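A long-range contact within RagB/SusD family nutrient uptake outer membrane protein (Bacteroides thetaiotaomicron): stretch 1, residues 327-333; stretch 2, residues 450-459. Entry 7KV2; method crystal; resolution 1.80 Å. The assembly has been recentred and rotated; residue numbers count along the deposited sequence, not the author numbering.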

# COMPACT_ATOMS: atom_id res chain seq x y z
N GLU A 327 5.88 7.17 -19.91
CA GLU A 327 7.28 6.81 -19.61
C GLU A 327 7.34 5.50 -18.82
O GLU A 327 8.34 4.78 -18.93
N THR A 328 6.31 5.19 -18.03
CA THR A 328 6.25 3.92 -17.26
C THR A 328 6.14 2.77 -18.24
O THR A 328 6.93 1.83 -18.19
N TYR A 329 5.26 2.90 -19.20
CA TYR A 329 5.13 1.83 -20.23
C TYR A 329 6.45 1.64 -21.01
O TYR A 329 6.89 0.45 -21.25
N GLU A 330 7.09 2.75 -21.38
CA GLU A 330 8.33 2.75 -22.21
C GLU A 330 9.56 2.24 -21.45
O GLU A 330 10.49 1.85 -22.13
N ARG A 331 9.57 2.18 -20.11
CA ARG A 331 10.80 1.76 -19.38
C ARG A 331 10.92 0.23 -19.41
O ARG A 331 12.06 -0.25 -19.24
N TYR A 332 9.85 -0.50 -19.74
CA TYR A 332 9.84 -1.98 -19.83
C TYR A 332 10.38 -2.48 -21.17
O TYR A 332 10.02 -1.94 -22.22
N SER A 333 11.14 -3.57 -21.10
CA SER A 333 11.43 -4.45 -22.27
C SER A 333 10.13 -5.10 -22.77
O SER A 333 9.20 -5.33 -21.97
N ILE A 450 17.25 -1.49 -6.77
CA ILE A 450 16.28 -0.39 -6.61
C ILE A 450 15.46 -0.28 -7.90
O ILE A 450 14.20 -0.11 -7.82
N GLU A 451 16.10 -0.41 -9.05
CA GLU A 451 15.35 -0.36 -10.33
C GLU A 451 14.45 -1.60 -10.48
O GLU A 451 13.37 -1.47 -11.11
N GLU A 452 14.84 -2.77 -9.96
CA GLU A 452 13.97 -3.97 -10.06
C GLU A 452 12.72 -3.72 -9.21
O GLU A 452 11.64 -4.06 -9.67
N ARG A 453 12.85 -3.11 -8.03
CA ARG A 453 11.69 -2.71 -7.22
C ARG A 453 10.77 -1.81 -8.05
O ARG A 453 9.54 -1.96 -8.00
N HIS A 454 11.36 -0.84 -8.75
CA HIS A 454 10.66 0.17 -9.56
C HIS A 454 9.79 -0.57 -10.60
O HIS A 454 8.64 -0.19 -10.79
N LEU A 455 10.38 -1.55 -11.27
CA LEU A 455 9.70 -2.35 -12.33
C LEU A 455 8.60 -3.22 -11.68
O LEU A 455 7.55 -3.41 -12.32
N GLU A 456 8.84 -3.71 -10.46
CA GLU A 456 8.04 -4.76 -9.78
C GLU A 456 6.76 -4.21 -9.12
O GLU A 456 5.74 -4.93 -9.08
N PHE A 457 6.79 -2.99 -8.59
CA PHE A 457 5.77 -2.50 -7.63
C PHE A 457 5.08 -1.21 -8.08
O PHE A 457 4.59 -0.50 -7.23
N VAL A 458 4.94 -0.94 -9.35
CA VAL A 458 4.20 0.27 -9.79
C VAL A 458 2.81 0.22 -9.15
O VAL A 458 2.12 -0.79 -9.28
N GLY A 459 2.39 1.30 -8.50
CA GLY A 459 1.00 1.42 -8.02
C GLY A 459 0.75 0.67 -6.73
O GLY A 459 -0.40 0.60 -6.32

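Where two segments meet at a distance, side-chain rotamers decide what is reached. Here the helix axes come no closer than 11.4 Å, at 118° between their directions, and Arg331 and Tyr332 do most of the bridging. Tyr332 leaves its backbone sideways, but chi1 m (-70°) carries the ring across, so that Tyr332 OH donates a hydrogen bond to Leu455 O at 2.7 Å, near the ring plane. That carbonyl lies in the last turn of its helix, shortly before Phe457, the first residue to leave helical phi/psi. Leu455, m then t, extends CD2 to 3.7 Å from Tyr332 CE1 and 3.9 Å from Arg331 CG. Val458 (chi1 t) points toward stretch 1, its CG2 3.5 Å from Tyr332 OH and 4.2 Å from Thr328 CG2.

Arg331 also points across, with chi1 off-well at 97°, chi2 t and chi3 p. Its CD lies off-centre over the His454 ring, 4.1 Å from the centroid, a CH-pi contact. Although Arg331 NH1 and His454 NE2 are 3.1 Å apart, the angle is too poor for a hydrogen bond: NE2 lies over one face of the guanidinium, and is hydrogen-bonded elsewhere in the structure. On the other ring nitrogen, with chi1 t, His454 ND1 donates to Glu451 OE1 at 2.8 Å. One water completes the joint, accepting from Arg331 NH1 (2.7 Å) and donating to Tyr332 OH (3.1 Å) and His454 O (2.9 Å).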

# COMPACT_ATOMS: atom_id res chain seq x y z
CB GLU A 327 7.97 7.95 -18.86
CG GLU A 327 8.10 9.22 -19.73
CD GLU A 327 6.82 9.99 -20.05
OE1 GLU A 327 5.84 9.95 -19.27
OE2 GLU A 327 6.80 10.70 -21.06
CB THR A 328 5.09 3.96 -16.24
OG1 THR A 328 5.38 4.98 -15.29
CG2 THR A 328 4.90 2.64 -15.56
CB TYR A 329 4.01 2.19 -21.18
CG TYR A 329 3.87 1.21 -22.32
CD1 TYR A 329 3.07 0.09 -22.20
CD2 TYR A 329 4.47 1.47 -23.54
CE1 TYR A 329 2.89 -0.76 -23.28
CE2 TYR A 329 4.33 0.60 -24.62
CZ TYR A 329 3.53 -0.52 -24.49
OH TYR A 329 3.39 -1.35 -25.57
CB GLU A 330 8.64 4.16 -22.70
CG GLU A 330 7.60 4.66 -23.65
CD GLU A 330 7.83 6.07 -24.17
OE1 GLU A 330 8.49 6.89 -23.46
OE2 GLU A 330 7.27 6.36 -25.26
CB ARG A 331 10.86 2.41 -17.98
CG ARG A 331 10.37 1.59 -16.80
CD ARG A 331 10.73 2.22 -15.43
NE ARG A 331 10.32 3.64 -15.38
CZ ARG A 331 9.18 4.10 -14.82
NH1 ARG A 331 8.31 3.27 -14.27
NH2 ARG A 331 8.92 5.39 -14.82
CB TYR A 332 8.41 -2.54 -19.67
CG TYR A 332 7.89 -2.40 -18.26
CD1 TYR A 332 8.30 -3.26 -17.24
CD2 TYR A 332 7.09 -1.31 -17.91
CE1 TYR A 332 7.84 -3.10 -15.93
CE2 TYR A 332 6.62 -1.17 -16.62
CZ TYR A 332 7.01 -2.04 -15.61
OH TYR A 332 6.60 -1.83 -14.30
CB SER A 333 12.53 -5.41 -21.88
OG SER A 333 12.53 -6.54 -22.71
CB ILE A 450 17.00 0.90 -6.22
CG1 ILE A 450 17.70 0.76 -4.86
CG2 ILE A 450 16.02 2.06 -6.24
CD1 ILE A 450 16.73 0.40 -3.75
CB GLU A 451 16.29 -0.08 -11.49
CG GLU A 451 15.55 0.04 -12.81
CD GLU A 451 14.55 1.18 -12.98
OE1 GLU A 451 14.37 2.04 -12.06
OE2 GLU A 451 13.97 1.24 -14.07
CB GLU A 452 14.67 -5.25 -9.62
CG GLU A 452 13.94 -6.51 -10.04
CD GLU A 452 14.00 -6.79 -11.53
OE1 GLU A 452 15.01 -6.34 -12.18
OE2 GLU A 452 13.02 -7.36 -12.05
CB ARG A 453 12.12 -2.01 -5.93
CG ARG A 453 12.93 -2.87 -4.99
CD ARG A 453 13.39 -2.07 -3.77
NE ARG A 453 12.26 -1.78 -2.89
CZ ARG A 453 11.77 -2.57 -1.94
NH1 ARG A 453 12.38 -3.69 -1.54
NH2 ARG A 453 10.68 -2.17 -1.32
CB HIS A 454 11.70 1.11 -10.20
CG HIS A 454 11.09 2.27 -10.89
ND1 HIS A 454 11.79 3.05 -11.78
CD2 HIS A 454 9.85 2.80 -10.80
CE1 HIS A 454 11.02 4.02 -12.21
NE2 HIS A 454 9.80 3.89 -11.64
CB LEU A 455 10.76 -3.24 -13.00
CG LEU A 455 11.81 -2.52 -13.85
CD1 LEU A 455 12.85 -3.51 -14.37
CD2 LEU A 455 11.19 -1.83 -15.05
CB GLU A 456 8.94 -5.44 -8.74
CG GLU A 456 8.30 -6.61 -8.05
CD GLU A 456 7.95 -7.84 -8.87
OE1 GLU A 456 8.43 -7.96 -10.03
OE2 GLU A 456 7.16 -8.67 -8.35
CB PHE A 457 6.42 -2.28 -6.26
CG PHE A 457 7.07 -3.50 -5.65
CD1 PHE A 457 6.31 -4.62 -5.37
CD2 PHE A 457 8.44 -3.54 -5.40
CE1 PHE A 457 6.89 -5.75 -4.83
CE2 PHE A 457 9.02 -4.67 -4.85
CZ PHE A 457 8.24 -5.77 -4.57
CB VAL A 458 4.09 0.40 -11.30
CG1 VAL A 458 3.11 1.49 -11.71
CG2 VAL A 458 5.47 0.58 -11.98
O HOH W 1 8.30 0.67 -13.56